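Long-range contacts in envelopment polyprotein (Bovine Schmallenberg virus BH80/Germany/2011, PDB 7A56), which probably drives fusion of viral and host membranes during virus entry, as the class II fusion glycoprotein Gc, here in its postfusion trimer: residues 103-108 / 201-206; 50-55 / 84-89; 138-143 / 172-177; 131-136 / 162-167; 313-318 / 326-331. All coordinates share one frame; numbering follows the deposited sequence.

Interaction 1: residues 103-108 / 201-206; sequences IIYVRR and EVCITM
Arg-107 and Arg-108 both face Glu-201, which gives strand 103-108 one extra residue against 201-206: a classic beta bulge in an antiparallel ladder. The carbonyl of Glu-201 serves both backbone amides, taking a fairly straight bond from Arg-108 N at 3.2 Å from Glu-201 O and a weak, bent one from Arg-107 N. Beyond the bulge the ladder is regular, Thr-205 N reaching Ile-103 O at 2.8 Å. The side chains repeat the sharing. Arg-107 and Glu-201 each hold CG anti to the backbone N (chi1 -180° and 179°), and the two extended chains run side by side, pointing the same way. Glu-201 OE1 lies 3.4 Å from Arg-107 CG and at the edge of that guanidinium, where the ion pair with NE is long. Arg-108 NH1 approaches the same Glu-201 OE1 to 3.2 Å, but the oxygen stands well out of the guanidinium plane, so charge alone acts there. Cys-203 SG packs 3.7 Å from Arg-107 CB and meets the Tyr-105 ring obliquely, while Thr-205 OG1 lies at the edge of that ring. On the opposite face of the sheet, Ile-104 CD1 and Ile-204 CD1 are pressed to 3.5 Å.

One step outward, Asp-199 forms a salt bridge with Arg-108 NH2. Cys-203 is locked in a disulfide with Cys-212, Thr-205 OG1 is hydrogen-bonded with Ser-210 OG, and Leu-228 of strand 226-231 lies beside the two isoleucines.

One carboxylate between two arginines, with Asp-199 as a further anion, implies an electrostatic network of alternating charges that would probably keep Glu-201 ionised.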
# COMPACT_ATOMS: atom_id res chain seq x y z
N ILE A 103 25.19 -7.65 -23.60
CA ILE A 103 24.17 -6.73 -23.08
C ILE A 103 23.35 -7.49 -22.04
O ILE A 103 22.96 -8.64 -22.27
CB ILE A 103 23.31 -6.21 -24.24
CG1 ILE A 103 24.15 -5.24 -25.11
CG2 ILE A 103 21.99 -5.51 -23.78
CD1 ILE A 103 23.52 -5.01 -26.51
N ILE A 104 23.17 -6.89 -20.86
CA ILE A 104 22.26 -7.42 -19.86
C ILE A 104 20.91 -6.71 -20.03
O ILE A 104 20.81 -5.49 -19.86
CB ILE A 104 22.80 -7.21 -18.43
CG1 ILE A 104 24.26 -7.72 -18.28
CG2 ILE A 104 21.80 -7.74 -17.36
CD1 ILE A 104 24.37 -9.25 -18.52
N TYR A 105 19.86 -7.47 -20.38
CA TYR A 105 18.63 -6.84 -20.90
C TYR A 105 17.46 -7.30 -20.03
O TYR A 105 17.22 -8.51 -19.94
CB TYR A 105 18.48 -7.20 -22.39
CG TYR A 105 17.08 -7.06 -22.99
CD1 TYR A 105 16.27 -5.99 -22.66
CD2 TYR A 105 16.61 -7.98 -23.89
CE1 TYR A 105 14.95 -5.87 -23.22
CE2 TYR A 105 15.33 -7.88 -24.46
CZ TYR A 105 14.52 -6.83 -24.12
OH TYR A 105 13.31 -6.78 -24.70
N VAL A 106 16.74 -6.36 -19.42
CA VAL A 106 15.57 -6.70 -18.57
C VAL A 106 14.36 -6.78 -19.51
O VAL A 106 13.73 -5.78 -19.86
CB VAL A 106 15.39 -5.73 -17.41
CG1 VAL A 106 14.23 -6.18 -16.44
CG2 VAL A 106 16.70 -5.58 -16.64
N ARG A 107 14.07 -7.98 -19.98
CA ARG A 107 13.13 -8.10 -21.08
C ARG A 107 11.69 -7.89 -20.62
O ARG A 107 10.89 -7.34 -21.37
CB ARG A 107 13.26 -9.45 -21.76
CG ARG A 107 12.27 -9.59 -22.94
CD ARG A 107 12.66 -10.63 -23.92
NE ARG A 107 11.54 -10.92 -24.81
CZ ARG A 107 11.21 -10.24 -25.91
NH1 ARG A 107 11.92 -9.17 -26.31
NH2 ARG A 107 10.14 -10.66 -26.60
N ARG A 108 11.35 -8.30 -19.41
CA ARG A 108 9.97 -8.06 -18.96
C ARG A 108 9.96 -7.80 -17.46
O ARG A 108 10.66 -8.46 -16.69
CB ARG A 108 9.07 -9.24 -19.34
CG ARG A 108 7.61 -9.10 -18.79
CD ARG A 108 6.77 -10.32 -19.30
NE ARG A 108 7.20 -11.55 -18.62
CZ ARG A 108 7.82 -12.57 -19.22
NH1 ARG A 108 8.07 -12.53 -20.52
NH2 ARG A 108 8.17 -13.64 -18.50
N GLU A 201 11.73 -11.18 -16.45
CA GLU A 201 12.56 -11.97 -17.34
C GLU A 201 13.78 -11.15 -17.71
O GLU A 201 13.67 -9.98 -18.08
CB GLU A 201 11.76 -12.37 -18.58
CG GLU A 201 12.59 -13.20 -19.62
CD GLU A 201 11.80 -13.36 -20.92
OE1 GLU A 201 11.13 -12.39 -21.33
OE2 GLU A 201 11.83 -14.45 -21.50
N VAL A 202 14.94 -11.81 -17.70
CA VAL A 202 16.19 -11.11 -18.00
C VAL A 202 16.94 -11.91 -19.05
O VAL A 202 16.81 -13.14 -19.12
CB VAL A 202 17.07 -10.93 -16.75
CG1 VAL A 202 16.32 -10.13 -15.69
CG2 VAL A 202 17.55 -12.26 -16.23
N CYS A 203 17.68 -11.21 -19.92
CA CYS A 203 18.35 -11.85 -21.04
C CYS A 203 19.82 -11.45 -21.09
O CYS A 203 20.19 -10.34 -20.69
CB CYS A 203 17.76 -11.48 -22.44
SG CYS A 203 15.97 -11.85 -22.57
N ILE A 204 20.64 -12.38 -21.55
CA ILE A 204 21.99 -12.08 -22.02
C ILE A 204 21.88 -11.86 -23.52
O ILE A 204 21.58 -12.79 -24.28
CB ILE A 204 22.96 -13.23 -21.72
CG1 ILE A 204 22.95 -13.59 -20.24
CG2 ILE A 204 24.46 -12.85 -22.15
CD1 ILE A 204 23.40 -12.46 -19.34
N THR A 205 22.19 -10.66 -23.98
CA THR A 205 22.01 -10.34 -25.39
C THR A 205 23.39 -10.21 -26.04
O THR A 205 24.23 -9.38 -25.62
CB THR A 205 21.16 -9.09 -25.53
OG1 THR A 205 19.83 -9.40 -25.08
CG2 THR A 205 21.09 -8.58 -27.00
N MET A 206 23.66 -11.09 -26.99
CA MET A 206 24.86 -11.04 -27.81
C MET A 206 24.41 -10.81 -29.24
O MET A 206 23.20 -10.73 -29.53
CB MET A 206 25.71 -12.30 -27.61
CG MET A 206 26.46 -12.34 -26.22
SD MET A 206 27.66 -13.72 -26.25
CE MET A 206 26.39 -15.05 -26.34
O HOH W 1 8.93 -16.05 -20.60

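Interaction 2: residues 50-55 / 84-89; sequences PAIIPQ and GLSAGI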
# COMPACT_ATOMS: atom_id res chain seq x y z
N PRO A 50 13.69 -7.35 -31.75
CA PRO A 50 13.95 -5.94 -32.11
C PRO A 50 15.29 -5.44 -31.58
O PRO A 50 15.93 -6.06 -30.71
CB PRO A 50 12.81 -5.18 -31.42
CG PRO A 50 11.78 -6.19 -31.12
CD PRO A 50 12.49 -7.49 -30.92
N ALA A 51 15.68 -4.26 -32.09
CA ALA A 51 16.94 -3.61 -31.70
C ALA A 51 16.98 -3.40 -30.19
O ALA A 51 15.97 -3.03 -29.57
CB ALA A 51 17.10 -2.26 -32.42
N ILE A 52 18.13 -3.70 -29.59
CA ILE A 52 18.33 -3.53 -28.15
C ILE A 52 19.67 -2.83 -28.02
O ILE A 52 20.73 -3.45 -28.22
CB ILE A 52 18.29 -4.86 -27.37
CG1 ILE A 52 16.92 -5.58 -27.49
CG2 ILE A 52 18.63 -4.67 -25.86
CD1 ILE A 52 17.12 -7.10 -27.42
N ILE A 53 19.63 -1.53 -27.74
CA ILE A 53 20.81 -0.67 -27.65
C ILE A 53 20.81 -0.09 -26.23
O ILE A 53 19.89 0.68 -25.87
CB ILE A 53 20.77 0.44 -28.71
CG1 ILE A 53 20.67 -0.18 -30.13
CG2 ILE A 53 22.05 1.31 -28.58
CD1 ILE A 53 20.47 0.83 -31.21
N PRO A 54 21.76 -0.47 -25.38
CA PRO A 54 21.62 -0.23 -23.93
C PRO A 54 21.70 1.25 -23.54
O PRO A 54 22.57 1.99 -23.99
CB PRO A 54 22.77 -1.03 -23.32
CG PRO A 54 23.72 -1.33 -24.45
CD PRO A 54 22.89 -1.35 -25.71
N GLN A 55 20.78 1.66 -22.67
CA GLN A 55 20.73 3.03 -22.16
C GLN A 55 21.42 3.20 -20.82
O GLN A 55 21.66 4.35 -20.41
CB GLN A 55 19.25 3.47 -21.94
CG GLN A 55 18.47 3.69 -23.24
CD GLN A 55 17.00 3.68 -22.96
OE1 GLN A 55 16.45 2.64 -22.60
NE2 GLN A 55 16.34 4.85 -23.06
N GLY A 84 12.23 -3.30 -20.11
CA GLY A 84 12.86 -2.79 -21.31
C GLY A 84 14.29 -2.30 -21.14
O GLY A 84 14.96 -2.04 -22.13
N LEU A 85 14.76 -2.09 -19.92
CA LEU A 85 16.07 -1.46 -19.74
C LEU A 85 17.21 -2.42 -20.02
O LEU A 85 17.13 -3.61 -19.71
CB LEU A 85 16.19 -0.95 -18.29
CG LEU A 85 17.36 0.02 -17.94
CD1 LEU A 85 17.22 1.30 -18.67
CD2 LEU A 85 17.27 0.27 -16.41
N SER A 86 18.34 -1.89 -20.53
CA SER A 86 19.50 -2.76 -20.73
C SER A 86 20.79 -1.98 -20.50
O SER A 86 20.83 -0.74 -20.56
CB SER A 86 19.52 -3.43 -22.12
OG SER A 86 19.63 -2.55 -23.23
N ALA A 87 21.88 -2.74 -20.24
CA ALA A 87 23.22 -2.21 -19.95
C ALA A 87 24.22 -2.90 -20.85
O ALA A 87 24.04 -4.09 -21.16
CB ALA A 87 23.64 -2.48 -18.47
N GLY A 88 25.28 -2.20 -21.28
CA GLY A 88 26.26 -2.79 -22.20
C GLY A 88 27.58 -3.06 -21.51
O GLY A 88 28.00 -2.30 -20.65
N ILE A 89 28.21 -4.19 -21.87
CA ILE A 89 29.57 -4.52 -21.44
C ILE A 89 30.37 -4.82 -22.68
O ILE A 89 30.03 -5.74 -23.43
CB ILE A 89 29.65 -5.72 -20.48
CG1 ILE A 89 28.79 -5.47 -19.25
CG2 ILE A 89 31.15 -6.00 -20.06
CD1 ILE A 89 29.45 -4.56 -18.22
O HOH W 2 18.12 0.34 -22.34
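Pro-54 sits directly on Ser-86, where the loop 50-55 runs across the start of strand 86-89 at nearly a right angle (89° between the touching parts). Most of the contact is van der Waals packing. Ser-86 OG lies between its own backbone N and carbonyl carbon, the crowded position (chi1 63°), and from there comes within 3.1 Å of Pro-54 CA. Ile-52 CG2 touches the same Ser-86 OG at 3.5 Å. The proline ring continues along the strand backbone: Pro-54 CB is 3.4 Å from Ala-87 C, and Pro-54 CG is 3.6 Å from Gly-88 N, where the glycine has no side chain. Ile-103 of the adjoining strand also touches this proline.

A water provides the clear polar link. It accepts from Gln-55 N at 3.0 Å and from Ser-86 N at 2.9 Å, tying the two main chains together. The same water is 2.9 Å from Gln-55 OE1, to which it can donate; that oxygen also accepts from Ser-386 N, which helps to fix the amide.

Leu-85 CD1 lies near Gln-55 OE1, and the leucine side chain also packs on Leu-218 of the second subunit.

The chemistry is that of a loop crossing a strand: close van der Waals contact, with the serine hydroxyl packed against carbon, and a water that accepts from one amide of each segment.

Interaction 3: residues 138-143 / 172-177; sequences KCPSPI and DGCLYG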
# COMPACT_ATOMS: atom_id res chain seq x y z
N LYS A 138 -53.81 -5.92 12.14
CA LYS A 138 -52.58 -5.18 12.01
C LYS A 138 -51.69 -5.83 10.94
O LYS A 138 -51.98 -6.91 10.43
CB LYS A 138 -51.86 -5.10 13.36
CG LYS A 138 -51.28 -6.41 13.79
CD LYS A 138 -51.46 -6.67 15.27
CE LYS A 138 -50.74 -5.67 16.12
NZ LYS A 138 -49.27 -5.97 16.26
N CYS A 139 -50.64 -5.10 10.57
CA CYS A 139 -49.72 -5.58 9.55
C CYS A 139 -49.13 -6.92 10.00
O CYS A 139 -48.86 -7.10 11.19
CB CYS A 139 -48.62 -4.56 9.33
SG CYS A 139 -49.17 -3.04 8.53
N PRO A 140 -48.97 -7.90 9.10
CA PRO A 140 -48.37 -9.18 9.49
C PRO A 140 -46.90 -9.01 9.88
O PRO A 140 -46.24 -8.05 9.48
CB PRO A 140 -48.51 -10.04 8.22
CG PRO A 140 -48.46 -9.01 7.08
CD PRO A 140 -49.31 -7.86 7.66
N SER A 141 -46.43 -9.91 10.77
CA SER A 141 -45.01 -9.97 11.23
C SER A 141 -44.46 -11.34 10.86
O SER A 141 -44.98 -12.35 11.31
CB SER A 141 -44.84 -9.80 12.75
OG SER A 141 -45.55 -8.69 13.28
N PRO A 142 -43.46 -11.38 9.99
CA PRO A 142 -42.91 -10.24 9.28
C PRO A 142 -43.80 -9.89 8.10
O PRO A 142 -44.73 -10.64 7.80
CB PRO A 142 -41.58 -10.78 8.77
CG PRO A 142 -41.97 -12.20 8.40
CD PRO A 142 -42.86 -12.64 9.53
N ILE A 143 -43.49 -8.78 7.43
CA ILE A 143 -44.07 -8.54 6.11
C ILE A 143 -43.56 -9.65 5.18
O ILE A 143 -42.33 -9.81 5.03
CB ILE A 143 -43.63 -7.15 5.58
CG1 ILE A 143 -43.99 -6.00 6.56
CG2 ILE A 143 -44.10 -6.93 4.14
CD1 ILE A 143 -45.51 -5.87 6.90
N ASP A 172 -57.60 0.97 10.94
CA ASP A 172 -57.40 -0.46 11.08
C ASP A 172 -56.92 -1.01 9.74
O ASP A 172 -56.93 -0.32 8.72
CB ASP A 172 -58.70 -1.12 11.59
CG ASP A 172 -58.54 -2.61 12.01
OD1 ASP A 172 -57.44 -3.17 12.32
OD2 ASP A 172 -59.57 -3.27 12.05
N GLY A 173 -56.50 -2.27 9.72
CA GLY A 173 -56.01 -2.84 8.48
C GLY A 173 -54.59 -2.47 8.17
O GLY A 173 -53.88 -1.79 8.93
N CYS A 174 -54.15 -2.91 6.99
CA CYS A 174 -52.76 -2.71 6.62
C CYS A 174 -52.62 -2.71 5.11
O CYS A 174 -53.39 -3.38 4.40
CB CYS A 174 -51.89 -3.80 7.25
SG CYS A 174 -50.05 -3.73 6.81
N LEU A 175 -51.60 -2.00 4.62
CA LEU A 175 -51.21 -2.07 3.22
C LEU A 175 -49.72 -2.34 3.23
O LEU A 175 -48.96 -1.59 3.87
CB LEU A 175 -51.53 -0.78 2.46
CG LEU A 175 -51.12 -0.61 1.00
CD1 LEU A 175 -51.81 -1.61 0.10
CD2 LEU A 175 -51.42 0.79 0.53
N TYR A 176 -49.30 -3.43 2.59
CA TYR A 176 -47.87 -3.78 2.68
C TYR A 176 -47.37 -4.34 1.35
O TYR A 176 -48.15 -4.67 0.45
CB TYR A 176 -47.63 -4.81 3.81
CG TYR A 176 -48.38 -6.11 3.67
CD1 TYR A 176 -49.67 -6.27 4.21
CD2 TYR A 176 -47.81 -7.20 3.02
CE1 TYR A 176 -50.36 -7.47 4.08
CE2 TYR A 176 -48.50 -8.40 2.88
CZ TYR A 176 -49.75 -8.53 3.41
OH TYR A 176 -50.39 -9.74 3.26
N GLY A 177 -46.05 -4.44 1.23
CA GLY A 177 -45.51 -5.16 0.10
C GLY A 177 -44.00 -5.26 0.19
O GLY A 177 -43.40 -5.11 1.27
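Tyr-176 packs against both Ile-143 and Pro-140, which lie to the same side of its ring plane, and its side chain can be followed outward past both. A chi1 of 60° sets CG between the backbone N and the carbonyl carbon; the ring lies beneath the loop 138-143. Tyr-176 CB begins the contact, 3.9 Å from Ile-143 CD1. Further out, CD2 meets Ile-143 CG2, the isoleucine sliding past in the opposite direction. Tyr-176 CD1 and CE1 are each 3.8 Å from Pro-140 CD. Nearer the tip, CZ meets Pro-140 CG, which stands over one face of the ring in a CH-pi contact, 4.0 Å from the centroid and offset toward the rim.

Beside this packing runs a covalent tie. Cys-139 SG and Cys-174 SG are bonded at 2.1 Å, with a dihedral of 97° about the S-S bond, close to the relaxed value for a disulfide.

Strand 172-183 here lies between strands 98-134 and 150-158, paired antiparallel with both, and residues 138-143, part of the loop joining those two strands, are tied to it by the disulfide. Arg-297 of the third subunit hydrogen-bonds to Pro-140 O, bringing a neighbouring chain against the loop.

Interaction 4: residues 131-136 / 162-167; sequences HEEVCT and CEEWGC
Cys-135 and Cys-167 form a disulfide that ties the end of strand 131-134 to the loop 162-167, a surface contact toward one far end of the elongated chain and otherwise built largely on water. The sulfurs are 2.1 Å apart with a dihedral of 88° about the bond, and each SG stands anti to its own backbone N. Cys-167 closes a type II beta turn that starts at Glu-164, with Gly-166 supplying the positive phi that such a turn needs.

Alongside, Glu-164 leans over the strand. Its CB lies 3.6 Å from Glu-133 OE2, the two side chains passing in opposite directions. Their oxygens Glu-133 OE2 and Glu-164 OE2 approach to 4.2 Å, a pairing of like charges that would be unfavourable and that Lys-292, salt-bridged to Glu-133 OE2, probably eases. Waters carry the polar links. One accepts from Cys-135 N at 2.9 Å and donates to Glu-164 OE2; another donates to Glu-133 O and to Glu-164 OE1, the latter at 3.0 Å.

Strand 98-134 is bonded along its backbone to strand 172-183, through Glu-132 with Tyr-176 and Val-134 with Cys-174. The loop is held separately by Cys-162, in a disulfide with Cys-286, while Cys-167 rests on Ser-158 of strand 150-158.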
# COMPACT_ATOMS: atom_id res chain seq x y z
N HIS A 131 -47.60 -6.21 -3.74
CA HIS A 131 -48.26 -5.61 -2.58
C HIS A 131 -49.60 -6.29 -2.34
O HIS A 131 -50.18 -6.91 -3.23
CB HIS A 131 -48.47 -4.09 -2.72
CG HIS A 131 -49.57 -3.73 -3.66
ND1 HIS A 131 -49.39 -3.68 -5.03
CD2 HIS A 131 -50.88 -3.42 -3.45
CE1 HIS A 131 -50.52 -3.34 -5.62
NE2 HIS A 131 -51.44 -3.18 -4.68
N GLU A 132 -50.07 -6.16 -1.09
CA GLU A 132 -51.40 -6.62 -0.71
C GLU A 132 -52.01 -5.62 0.27
O GLU A 132 -51.31 -4.82 0.89
CB GLU A 132 -51.38 -7.99 -0.03
CG GLU A 132 -50.44 -8.99 -0.63
CD GLU A 132 -51.13 -10.03 -1.47
OE1 GLU A 132 -50.45 -11.04 -1.80
OE2 GLU A 132 -52.32 -9.84 -1.82
N GLU A 133 -53.31 -5.71 0.46
CA GLU A 133 -53.91 -4.98 1.57
C GLU A 133 -54.89 -5.88 2.28
O GLU A 133 -55.43 -6.80 1.68
CB GLU A 133 -54.60 -3.66 1.14
CG GLU A 133 -55.81 -3.76 0.31
CD GLU A 133 -56.39 -2.37 0.01
OE1 GLU A 133 -55.85 -1.70 -0.89
OE2 GLU A 133 -57.36 -1.93 0.69
N VAL A 134 -55.12 -5.59 3.57
CA VAL A 134 -56.12 -6.27 4.37
C VAL A 134 -57.00 -5.22 5.08
O VAL A 134 -56.53 -4.16 5.52
CB VAL A 134 -55.49 -7.25 5.39
CG1 VAL A 134 -54.54 -8.22 4.68
CG2 VAL A 134 -54.77 -6.53 6.48
N CYS A 135 -58.29 -5.54 5.14
CA CYS A 135 -59.32 -4.62 5.62
C CYS A 135 -59.21 -4.38 7.12
O CYS A 135 -59.26 -3.23 7.58
CB CYS A 135 -60.69 -5.21 5.27
SG CYS A 135 -62.11 -4.42 6.11
N THR A 136 -58.96 -5.45 7.88
CA THR A 136 -58.90 -5.41 9.33
C THR A 136 -57.65 -6.12 9.86
O THR A 136 -56.99 -6.89 9.16
CB THR A 136 -60.15 -6.04 9.96
OG1 THR A 136 -60.17 -5.68 11.33
CG2 THR A 136 -60.04 -7.55 9.87
N CYS A 162 -61.57 5.59 2.15
CA CYS A 162 -60.30 4.93 1.90
C CYS A 162 -60.48 3.45 2.24
O CYS A 162 -59.73 2.87 3.01
CB CYS A 162 -59.19 5.56 2.72
SG CYS A 162 -57.57 5.11 2.07
N GLU A 163 -61.47 2.83 1.62
CA GLU A 163 -61.84 1.46 1.92
C GLU A 163 -61.79 0.64 0.65
O GLU A 163 -62.31 1.06 -0.39
CB GLU A 163 -63.33 1.36 2.45
CG GLU A 163 -63.69 2.19 3.68
CD GLU A 163 -63.13 1.62 4.98
OE1 GLU A 163 -62.28 0.73 4.92
OE2 GLU A 163 -63.58 2.06 6.07
N GLU A 164 -61.32 -0.60 0.77
CA GLU A 164 -61.62 -1.53 -0.31
C GLU A 164 -63.10 -1.89 -0.28
O GLU A 164 -63.82 -1.59 0.68
CB GLU A 164 -60.78 -2.79 -0.20
CG GLU A 164 -61.11 -3.73 0.97
CD GLU A 164 -60.25 -5.01 0.87
OE1 GLU A 164 -60.27 -5.65 -0.20
OE2 GLU A 164 -59.54 -5.35 1.83
N TRP A 165 -63.57 -2.51 -1.36
CA TRP A 165 -64.99 -2.82 -1.49
C TRP A 165 -65.45 -3.68 -0.31
O TRP A 165 -64.84 -4.71 -0.02
CB TRP A 165 -65.24 -3.51 -2.85
CG TRP A 165 -66.73 -3.59 -3.28
CD1 TRP A 165 -67.41 -2.72 -4.13
CD2 TRP A 165 -67.66 -4.59 -2.90
NE1 TRP A 165 -68.71 -3.15 -4.28
CE2 TRP A 165 -68.89 -4.28 -3.54
CE3 TRP A 165 -67.59 -5.72 -2.08
CZ2 TRP A 165 -70.03 -5.06 -3.37
CZ3 TRP A 165 -68.72 -6.48 -1.92
CH2 TRP A 165 -69.92 -6.16 -2.56
N GLY A 166 -66.46 -3.21 0.42
CA GLY A 166 -67.04 -3.97 1.52
C GLY A 166 -66.36 -3.82 2.87
O GLY A 166 -66.80 -4.45 3.85
N CYS A 167 -65.32 -2.99 2.97
CA CYS A 167 -64.65 -2.75 4.24
C CYS A 167 -65.24 -1.52 4.93
O CYS A 167 -65.40 -0.47 4.31
CB CYS A 167 -63.14 -2.58 3.99
SG CYS A 167 -62.13 -2.46 5.48
O HOH W 3 -58.37 -2.97 2.64
O HOH W 4 -57.52 -6.85 -0.54
O HOH W 5 -59.18 -7.71 3.49

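Interaction 5: residues 313-318 / 326-331; sequences DNTLTI and VHKKVS
Lys-328, Thr-315 and Asp-313 form a directed chain of hydrogen bonds, the striking feature of this contact. Lys-328 NZ donates to Thr-315 OG1 at 2.8 Å, and Thr-315 OG1 in turn donates a hydrogen bond to Asp-313 OD1 at 2.6 Å. The lysine runs extended beside the threonine, pointing the same way, until a bend at chi4 (76°) turns NZ onto the hydroxyl.

Asp-313 OD1 is gripped twice. Thr-315 N also donates to it, at 2.9 Å, on the anti side, whereas the hydroxyl comes from the syn side; both donors stand roughly 30° out of the carboxylate plane, over the same face. Asp-313 OD2 makes a long salt bridge of 3.9 Å with Lys-328 NZ and meets a water that accepts from NZ and donates weakly to OD2. The ammonium should therefore help to keep this aspartate ionised.

Beyond the chain of bonds, regular pairing takes over. Lys-329 N bonds to Thr-315 O, and Thr-317 exchanges two backbone bonds with His-327, each 3.0 Å between the Thr-317 and His-327 N and O atoms. On the face carrying Leu-316, CD2 packs 3.8 Å from Lys-328 CB and reaches Val-326 CG1. His-327 turns to the other face, where its NE2 is hydrogen-bonded to Glu-325 OE1.

The amide of Thr-315 bonded to Asp-313 OD1 makes an Asx turn, combined with a type I beta turn over residues 313-316. Together they lead the chain into a beta hairpin of strands 316-318 and 325-328, whose second strand pairs with strand 98-134.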
# COMPACT_ATOMS: atom_id res chain seq x y z
N ASP A 313 -7.46 3.60 -14.27
CA ASP A 313 -6.03 3.44 -13.97
C ASP A 313 -5.39 2.83 -15.22
O ASP A 313 -5.49 1.62 -15.47
CB ASP A 313 -5.85 2.62 -12.69
CG ASP A 313 -4.37 2.49 -12.27
OD1 ASP A 313 -3.48 2.78 -13.09
OD2 ASP A 313 -4.07 2.07 -11.14
N ASN A 314 -4.72 3.67 -16.01
CA ASN A 314 -4.07 3.23 -17.23
C ASN A 314 -2.91 2.28 -16.99
O ASN A 314 -2.51 1.60 -17.93
CB ASN A 314 -3.55 4.41 -18.04
CG ASN A 314 -4.62 5.01 -18.87
OD1 ASN A 314 -4.99 6.16 -18.67
ND2 ASN A 314 -5.17 4.22 -19.78
N THR A 315 -2.41 2.15 -15.76
CA THR A 315 -1.34 1.18 -15.53
C THR A 315 -1.88 -0.23 -15.45
O THR A 315 -1.10 -1.19 -15.53
CB THR A 315 -0.57 1.51 -14.26
OG1 THR A 315 -1.36 1.25 -13.09
CG2 THR A 315 -0.04 2.99 -14.29
N LEU A 316 -3.21 -0.41 -15.31
CA LEU A 316 -3.79 -1.74 -15.18
C LEU A 316 -4.38 -2.17 -16.52
O LEU A 316 -5.07 -1.39 -17.18
CB LEU A 316 -4.92 -1.79 -14.12
CG LEU A 316 -4.49 -1.37 -12.71
CD1 LEU A 316 -5.64 -1.15 -11.73
CD2 LEU A 316 -3.53 -2.39 -12.09
N THR A 317 -4.18 -3.44 -16.85
CA THR A 317 -4.77 -4.00 -18.06
C THR A 317 -5.28 -5.38 -17.74
O THR A 317 -4.75 -6.09 -16.88
CB THR A 317 -3.76 -4.11 -19.25
OG1 THR A 317 -2.68 -4.99 -18.88
CG2 THR A 317 -3.19 -2.76 -19.65
N ILE A 318 -6.34 -5.77 -18.43
CA ILE A 318 -6.90 -7.10 -18.26
C ILE A 318 -6.17 -8.05 -19.19
O ILE A 318 -6.20 -7.88 -20.41
CB ILE A 318 -8.43 -7.09 -18.51
CG1 ILE A 318 -9.05 -6.19 -17.48
CG2 ILE A 318 -8.92 -8.49 -18.43
CD1 ILE A 318 -10.44 -5.63 -17.86
N VAL A 326 -5.12 -9.62 -13.90
CA VAL A 326 -4.81 -8.22 -14.17
C VAL A 326 -3.29 -8.04 -14.07
O VAL A 326 -2.63 -8.61 -13.17
CB VAL A 326 -5.55 -7.28 -13.21
CG1 VAL A 326 -5.18 -5.78 -13.44
CG2 VAL A 326 -7.13 -7.56 -13.35
N HIS A 327 -2.76 -7.23 -15.00
CA HIS A 327 -1.33 -6.87 -15.04
C HIS A 327 -1.20 -5.39 -14.73
O HIS A 327 -2.06 -4.60 -15.11
CB HIS A 327 -0.75 -7.15 -16.42
CG HIS A 327 -0.68 -8.60 -16.75
ND1 HIS A 327 -0.21 -9.07 -17.96
CD2 HIS A 327 -0.97 -9.70 -16.01
CE1 HIS A 327 -0.21 -10.39 -17.95
NE2 HIS A 327 -0.69 -10.80 -16.79
N LYS A 328 -0.16 -5.03 -13.96
CA LYS A 328 0.14 -3.65 -13.62
C LYS A 328 1.53 -3.30 -14.17
O LYS A 328 2.51 -4.01 -13.89
CB LYS A 328 0.13 -3.39 -12.11
CG LYS A 328 0.34 -1.89 -11.80
CD LYS A 328 0.31 -1.57 -10.32
CE LYS A 328 0.68 -0.10 -10.09
NZ LYS A 328 -0.46 0.86 -10.45
N LYS A 329 1.59 -2.20 -14.92
CA LYS A 329 2.83 -1.55 -15.30
C LYS A 329 3.37 -0.75 -14.12
O LYS A 329 2.66 0.04 -13.49
CB LYS A 329 2.60 -0.63 -16.49
CG LYS A 329 2.11 -1.36 -17.71
CD LYS A 329 2.12 -0.49 -18.96
CE LYS A 329 0.69 -0.29 -19.52
NZ LYS A 329 0.69 0.34 -20.88
N VAL A 330 4.66 -0.93 -13.88
CA VAL A 330 5.35 -0.46 -12.70
C VAL A 330 6.71 0.06 -13.16
O VAL A 330 7.17 -0.24 -14.27
CB VAL A 330 5.52 -1.58 -11.64
CG1 VAL A 330 4.20 -2.08 -11.12
CG2 VAL A 330 6.32 -2.80 -12.24
N SER A 331 7.36 0.81 -12.28
CA SER A 331 8.69 1.26 -12.62
C SER A 331 9.68 0.18 -12.12
O SER A 331 9.59 -0.97 -12.55
CB SER A 331 8.90 2.66 -12.03
OG SER A 331 8.50 2.77 -10.66
O HOH W 6 -2.48 0.05 -8.97

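The long strand 98-134 is the common thread: interactions 1 and 4 lie on it, and strands from the other three pair with it directly or through one neighbour. Interactions 1 and 2 adjoin, their centres 8 Å apart, with Val-106 N probably hydrogen-bonded to Leu-85 O at 2.8 Å. Interactions 3 and 4, 11 Å apart between centres, form a second cluster through Thr-136 and Asp-172, and their disulfides are interleaved along the chain. The clusters stand on opposite sides of the chain's centre, the centres of interactions 1 and 4 being about 81 Å apart. Interaction 5 lies between, about 22 Å from interaction 1 and 53 Å from interaction 3, centre to centre.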